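Local coordinates for beta-galacturonidase (Eisenbergiella tayi, PDB 6NCW), which is a family 2 glycoside hydrolase that acts as a beta-galacturonidase, probably cleaving beta-linked hexuronic acid units, and binds galacturonate in its active site, at residues Tyr52-Ser57 against Glu113-Ser119; Glu71-Ser76 against Gly137-Val143. One frame throughout, in Å; residues are numbered along the deposited sequence.

Contact 1: Tyr52-Ser57 against Glu113-Ser119; sequences YRGQAS and EVIADNS
Residues 55-57 and 113-117 are extended and run antiparallel, their axes 4.7 Å apart at closest and 158° between directions. Ala-56 and Ala-116 form the hydrogen-bonded pair: Ala-56 N to Ala-116 O is 2.8 Å and Ala-116 N to Ala-56 O is 2.9 Å. Gln-55/Asp-117 and Ser-57/Ile-115 are the flanking non-hydrogen-bonded pairs, with CA-CA distances of 4.3 and 4.6 Å. Past the ladder, Asn-118 N donates to Gly-54 O at 3.2 Å. Gly-54 has phi/psi 157/-160; a CB there would clash with Tyr-52 OH, which bonds Gln-55 O at 2.6 Å.

Asn-118 takes rotamer p and turns its amide back, so Gly-54 N reaches Asn-118 OD1 at 2.9 Å. Arg-53 NH1 donates to Asn-118 O at 2.9 Å, while Arg-53 NH2 bonds Gln-133. Asp-117, rotamer t, closes an Asx turn: its OD1 accepts from Ser-119 N at 2.9 Å and from Ser-119 OG at 2.8 Å. A water links Gln-55 NE2 (3.2 Å) to Asp-117 OD2 (2.7 Å). Gln-55, Ser-57, Ile-115 and Asp-117 share one face. Ile-115 CD1 covers Ser-57 CB at 3.9 Å. Glu-113 is fully extended and brings OE2 to 2.9 Å from Ser-57 OG. Ala-56 and Ala-116 point to the other face, where Ala-116 meets Val-75 and Ala-56 meets Trp-43.

Strands 19-26 and 78-83 continue the sheet beyond this pair. The arrangement is a central strand pair of an antiparallel sheet in the N-terminal beta-sandwich of a family 2 glycoside hydrolase.

Contact 2: Glu71-Ser76 against Gly137-Val143; sequences EFKGVS and GISRGVV
Phe-72, rotamer m, lays its ring beside Val-142, with Phe-72 CD2 3.6 Å from Val-142 CG2. The two residues are a non-hydrogen-bonded antiparallel pair, CA-CA 4.7 Å. Next to them Glu-71 and Val-143 form a hydrogen-bonded pair: Glu-71 N to Val-143 O is 2.8 Å and Val-143 N to Glu-71 O is 2.9 Å. Lys-73 N adds a bond to Gly-141 O at 2.9 Å.

The register then shifts by one residue. Gly-74 O receives Arg-140 N at 3.2 Å and, weakly, Ser-139 N at 3.1 Å. A single bridge restores the antiparallel pairing: Ser-76 N to Gly-137 O is 2.7 Å and Gly-137 N to Ser-76 O is 3.1 Å. Gly-137 has phi/psi 138/180, where a CB would jam against the preceding carbonyl. Val-75, rotamer t, approaches Ile-138, CG2 to CG2 at 4.5 Å. Ser-76 OG and Ser-139 OG lie 2.8 Å apart in a hydrogen bond.

One water joins Gly-74 N (3.0 Å) to Gly-141 O (2.9 Å). Another joins Lys-73 O (2.6 Å) to Arg-140 NH1 (3.1 Å). Lys-73 CB packs on Arg-140 CB at 3.6 Å. Beyond it the lysine bends, m then m, and NZ makes a salt bridge to Glu-71 OE2 at 2.8 Å and another to Glu-317. Arg-140 is largely extended and pairs with Glu-279. Its side chain is about 11 Å from that of His-312, a galacturonate-binding residue.

The chemistry is thus two-sided: Phe-72, Val-75, Ile-138 and Val-142 join the apolar sandwich interior, while Lys-73 and Arg-140 tie this irregular part by charge to the TIM-barrel domain.

Overall arrangement
Contacts 1 and 2 belong to the two facing sheets of the same N-terminal sandwich. Contact 1 lies in the sheet of 55-63 and 109-117, and contact 2 in that of 68-72 and 142-147. Their segments alternate along the chain. The sheets meet where Val-114 CG2 approaches Phe-72 CE2 at 3.7 Å and Ala-116 CB approaches Val-75 CG1 at 3.8 Å. Ile-138 also packs on Val-114. Contact 1 is partly buried; its outer face is mostly polar, with Ile-115 among the polar residues and Gln-55 exposed. Contact 2 is buried and nearer the centre of the chain. Its pairing is irregular and its basic Lys-73 and Arg-140 reach the barrel, whereas contact 1 is away from the galacturonate site.

Contact 1: Tyr52-Ser57 against Glu113-Ser119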
loop_
_atom_site.group_PDB
_atom_site.type_symbol
_atom_site.label_atom_id
_atom_site.label_comp_id
_atom_site.label_asym_id
_atom_site.label_seq_id
_atom_site.Cartn_x
_atom_site.Cartn_y
_atom_site.Cartn_z
ATOM N N TYR A 52 -17.837 19.157 0.025
ATOM C CA TYR A 52 -18.876 20.177 0.176
ATOM C C TYR A 52 -20.111 19.633 0.908
ATOM O O TYR A 52 -20.740 18.663 0.460
ATOM C CB TYR A 52 -19.282 20.735 -1.187
ATOM C CG TYR A 52 -20.339 21.799 -1.075
ATOM C CD1 TYR A 52 -20.021 23.055 -0.568
ATOM C CD2 TYR A 52 -21.649 21.555 -1.450
ATOM C CE1 TYR A 52 -20.967 24.039 -0.442
ATOM C CE2 TYR A 52 -22.618 22.549 -1.317
ATOM C CZ TYR A 52 -22.261 23.786 -0.809
ATOM O OH TYR A 52 -23.193 24.791 -0.669
ATOM N N ARG A 53 -20.483 20.287 2.009
ATOM C CA ARG A 53 -21.757 20.037 2.682
ATOM C C ARG A 53 -22.558 21.332 2.708
ATOM O O ARG A 53 -22.060 22.364 3.175
ATOM C CB ARG A 53 -21.572 19.503 4.111
ATOM C CG ARG A 53 -22.928 19.172 4.730
ATOM C CD ARG A 53 -22.920 18.061 5.746
ATOM N NE ARG A 53 -21.937 16.998 5.487
ATOM C CZ ARG A 53 -22.218 15.798 4.977
ATOM N NH1 ARG A 53 -23.456 15.477 4.622
ATOM N NH2 ARG A 53 -21.249 14.909 4.823
ATOM N N GLY A 54 -23.780 21.278 2.197
ATOM C CA GLY A 54 -24.572 22.482 1.994
ATOM C C GLY A 54 -25.628 22.246 0.928
ATOM O O GLY A 54 -25.982 21.110 0.636
ATOM N N GLN A 55 -26.113 23.349 0.362
ATOM C CA GLN A 55 -27.034 23.342 -0.768
ATOM C C GLN A 55 -26.291 23.492 -2.087
ATOM O O GLN A 55 -25.263 24.169 -2.172
ATOM C CB GLN A 55 -28.037 24.497 -0.679
ATOM C CG GLN A 55 -28.895 24.539 0.566
ATOM C CD GLN A 55 -29.761 25.778 0.573
ATOM O OE1 GLN A 55 -29.269 26.880 0.332
ATOM N NE2 GLN A 55 -31.056 25.607 0.821
ATOM N N ALA A 56 -26.863 22.909 -3.134
ATOM C CA ALA A 56 -26.362 23.125 -4.480
ATOM C C ALA A 56 -27.536 23.062 -5.447
ATOM O O ALA A 56 -28.590 22.516 -5.125
ATOM C CB ALA A 56 -25.288 22.102 -4.844
ATOM N N SER A 57 -27.360 23.635 -6.635
ATOM C CA SER A 57 -28.430 23.675 -7.629
ATOM C C SER A 57 -28.076 22.837 -8.853
ATOM O O SER A 57 -26.982 22.975 -9.411
ATOM C CB SER A 57 -28.738 25.115 -8.053
ATOM O OG SER A 57 -29.057 25.167 -9.433
ATOM N N GLU A 113 -35.183 23.016 -12.182
ATOM C CA GLU A 113 -34.095 23.252 -11.245
ATOM C C GLU A 113 -34.385 22.485 -9.970
ATOM O O GLU A 113 -35.497 22.562 -9.441
ATOM C CB GLU A 113 -33.904 24.736 -10.932
ATOM C CG GLU A 113 -32.822 24.999 -9.878
ATOM C CD GLU A 113 -32.575 26.478 -9.632
ATOM O OE1 GLU A 113 -33.530 27.279 -9.793
ATOM O OE2 GLU A 113 -31.420 26.842 -9.279
ATOM N N VAL A 114 -33.393 21.736 -9.497
ATOM C CA VAL A 114 -33.489 20.988 -8.253
ATOM C C VAL A 114 -32.448 21.547 -7.295
ATOM O O VAL A 114 -31.259 21.616 -7.631
ATOM C CB VAL A 114 -33.275 19.485 -8.477
ATOM C CG1 VAL A 114 -33.451 18.723 -7.172
ATOM C CG2 VAL A 114 -34.226 18.982 -9.531
ATOM N N ILE A 115 -32.899 21.978 -6.121
ATOM C CA ILE A 115 -31.998 22.373 -5.044
ATOM C C ILE A 115 -31.817 21.137 -4.168
ATOM O O ILE A 115 -32.779 20.649 -3.565
ATOM C CB ILE A 115 -32.548 23.553 -4.231
ATOM C CG1 ILE A 115 -33.081 24.671 -5.142
ATOM C CG2 ILE A 115 -31.477 24.088 -3.283
ATOM C CD1 ILE A 115 -32.007 25.362 -5.919
ATOM N N ALA A 116 -30.600 20.608 -4.128
ATOM C CA ALA A 116 -30.259 19.469 -3.285
ATOM C C ALA A 116 -29.449 19.951 -2.099
ATOM O O ALA A 116 -28.606 20.844 -2.234
ATOM C CB ALA A 116 -29.456 18.416 -4.055
ATOM N N ASP A 117 -29.680 19.330 -0.949
ATOM C CA ASP A 117 -29.092 19.758 0.308
ATOM C C ASP A 117 -28.726 18.525 1.128
ATOM O O ASP A 117 -29.582 17.669 1.353
ATOM C CB ASP A 117 -30.091 20.636 1.068
ATOM C CG ASP A 117 -29.512 21.228 2.323
ATOM O OD1 ASP A 117 -28.286 21.065 2.569
ATOM O OD2 ASP A 117 -30.285 21.868 3.064
ATOM N N ASN A 118 -27.461 18.432 1.560
ATOM C CA ASN A 118 -27.008 17.341 2.425
ATOM C C ASN A 118 -26.586 17.830 3.816
ATOM O O ASN A 118 -25.911 17.096 4.557
ATOM C CB ASN A 118 -25.881 16.538 1.745
ATOM C CG ASN A 118 -24.568 17.304 1.608
ATOM O OD1 ASN A 118 -24.476 18.499 1.903
ATOM N ND2 ASN A 118 -23.538 16.605 1.130
ATOM N N SER A 119 -26.985 19.047 4.185
ATOM C CA SER A 119 -26.679 19.599 5.501
ATOM C C SER A 119 -27.232 18.720 6.612
ATOM O O SER A 119 -28.305 18.122 6.489
ATOM C CB SER A 119 -27.280 21.000 5.659
ATOM O OG SER A 119 -26.757 21.908 4.706
HETATM O O HOH W 1 -32.405 22.839 1.748
#

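Contact 2: Glu71-Ser76 against Gly137-Val143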
loop_
_atom_site.group_PDB
_atom_site.type_symbol
_atom_site.label_atom_id
_atom_site.label_comp_id
_atom_site.label_asym_id
_atom_site.label_seq_id
_atom_site.Cartn_x
_atom_site.Cartn_y
_atom_site.Cartn_z
ATOM N N GLU A 71 -40.919 12.338 -11.935
ATOM C CA GLU A 71 -40.563 11.377 -10.899
ATOM C C GLU A 71 -39.070 11.457 -10.590
ATOM O O GLU A 71 -38.230 11.363 -11.495
ATOM C CB GLU A 71 -40.928 9.944 -11.277
ATOM C CG GLU A 71 -40.604 8.988 -10.097
ATOM C CD GLU A 71 -40.922 7.536 -10.368
ATOM O OE1 GLU A 71 -41.150 7.172 -11.543
ATOM O OE2 GLU A 71 -40.928 6.753 -9.385
ATOM N N PHE A 72 -38.754 11.629 -9.315
ATOM C CA PHE A 72 -37.380 11.630 -8.821
ATOM C C PHE A 72 -37.138 10.355 -8.022
ATOM O O PHE A 72 -37.818 10.110 -7.019
ATOM C CB PHE A 72 -37.123 12.869 -7.975
ATOM C CG PHE A 72 -37.236 14.146 -8.757
ATOM C CD1 PHE A 72 -38.476 14.746 -8.952
ATOM C CD2 PHE A 72 -36.109 14.727 -9.327
ATOM C CE1 PHE A 72 -38.586 15.924 -9.698
ATOM C CE2 PHE A 72 -36.218 15.903 -10.080
ATOM C CZ PHE A 72 -37.458 16.495 -10.261
ATOM N N LYS A 73 -36.184 9.539 -8.471
ATOM C CA LYS A 73 -35.935 8.274 -7.788
ATOM C C LYS A 73 -35.068 8.436 -6.541
ATOM O O LYS A 73 -35.135 7.589 -5.646
ATOM C CB LYS A 73 -35.283 7.271 -8.740
ATOM C CG LYS A 73 -36.199 6.784 -9.865
ATOM C CD LYS A 73 -37.358 5.951 -9.337
ATOM C CE LYS A 73 -38.157 5.356 -10.510
ATOM N NZ LYS A 73 -39.326 4.552 -10.061
ATOM N N GLY A 74 -34.257 9.485 -6.467
ATOM C CA GLY A 74 -33.585 9.819 -5.232
ATOM C C GLY A 74 -32.810 11.115 -5.328
ATOM O O GLY A 74 -32.023 11.301 -6.255
ATOM N N VAL A 75 -33.019 12.021 -4.379
ATOM C CA VAL A 75 -32.225 13.238 -4.252
ATOM C C VAL A 75 -31.642 13.250 -2.842
ATOM O O VAL A 75 -32.396 13.193 -1.858
ATOM C CB VAL A 75 -33.058 14.506 -4.511
ATOM C CG1 VAL A 75 -32.185 15.752 -4.372
ATOM C CG2 VAL A 75 -33.749 14.470 -5.898
ATOM N N SER A 76 -30.306 13.343 -2.740
ATOM C CA SER A 76 -29.615 13.272 -1.453
ATOM C C SER A 76 -29.370 14.668 -0.884
ATOM O O SER A 76 -28.709 15.485 -1.527
ATOM C CB SER A 76 -28.274 12.546 -1.601
ATOM O OG SER A 76 -28.442 11.188 -1.951
ATOM N N GLY A 137 -26.735 15.376 -3.856
ATOM C CA GLY A 137 -26.920 15.347 -5.290
ATOM C C GLY A 137 -28.143 14.588 -5.746
ATOM O O GLY A 137 -28.917 14.071 -4.933
ATOM N N ILE A 138 -28.334 14.539 -7.060
ATOM C CA ILE A 138 -29.415 13.765 -7.662
ATOM C C ILE A 138 -28.822 12.382 -7.896
ATOM O O ILE A 138 -28.278 12.086 -8.966
ATOM C CB ILE A 138 -29.934 14.402 -8.951
ATOM C CG1 ILE A 138 -30.231 15.899 -8.735
ATOM C CG2 ILE A 138 -31.158 13.658 -9.443
ATOM C CD1 ILE A 138 -30.902 16.577 -9.942
ATOM N N SER A 139 -28.949 11.521 -6.886
ATOM C CA SER A 139 -28.210 10.267 -6.817
ATOM C C SER A 139 -28.902 9.089 -7.504
ATOM O O SER A 139 -28.265 8.034 -7.666
ATOM C CB SER A 139 -27.930 9.925 -5.344
ATOM O OG SER A 139 -29.058 10.208 -4.528
ATOM N N ARG A 140 -30.181 9.217 -7.874
ATOM C CA ARG A 140 -30.883 8.236 -8.705
ATOM C C ARG A 140 -31.639 8.997 -9.799
ATOM O O ARG A 140 -31.608 10.226 -9.854
ATOM C CB ARG A 140 -31.815 7.342 -7.866
ATOM C CG ARG A 140 -31.099 6.552 -6.773
ATOM C CD ARG A 140 -32.061 5.731 -5.941
ATOM N NE ARG A 140 -31.391 5.201 -4.753
ATOM C CZ ARG A 140 -32.020 4.735 -3.678
ATOM N NH1 ARG A 140 -33.349 4.723 -3.635
ATOM N NH2 ARG A 140 -31.317 4.293 -2.635
ATOM N N GLY A 141 -32.299 8.269 -10.693
ATOM C CA GLY A 141 -32.745 8.844 -11.952
ATOM C C GLY A 141 -33.908 9.815 -11.825
ATOM O O GLY A 141 -34.495 10.010 -10.758
ATOM N N VAL A 142 -34.233 10.443 -12.964
ATOM C CA VAL A 142 -35.303 11.435 -13.077
ATOM C C VAL A 142 -36.083 11.158 -14.357
ATOM O O VAL A 142 -35.489 10.934 -15.420
ATOM C CB VAL A 142 -34.765 12.881 -13.091
ATOM C CG1 VAL A 142 -35.900 13.874 -13.276
ATOM C CG2 VAL A 142 -33.995 13.195 -11.815
ATOM N N VAL A 143 -37.413 11.169 -14.258
ATOM C CA VAL A 143 -38.286 10.772 -15.360
ATOM C C VAL A 143 -39.348 11.844 -15.571
ATOM O O VAL A 143 -40.018 12.253 -14.616
ATOM C CB VAL A 143 -38.965 9.413 -15.105
ATOM C CG1 VAL A 143 -39.900 9.072 -16.271
ATOM C CG2 VAL A 143 -37.929 8.324 -14.958
HETATM O O HOH W 2 -35.368 5.002 -6.036
HETATM O O HOH W 3 -33.911 11.707 -8.423
#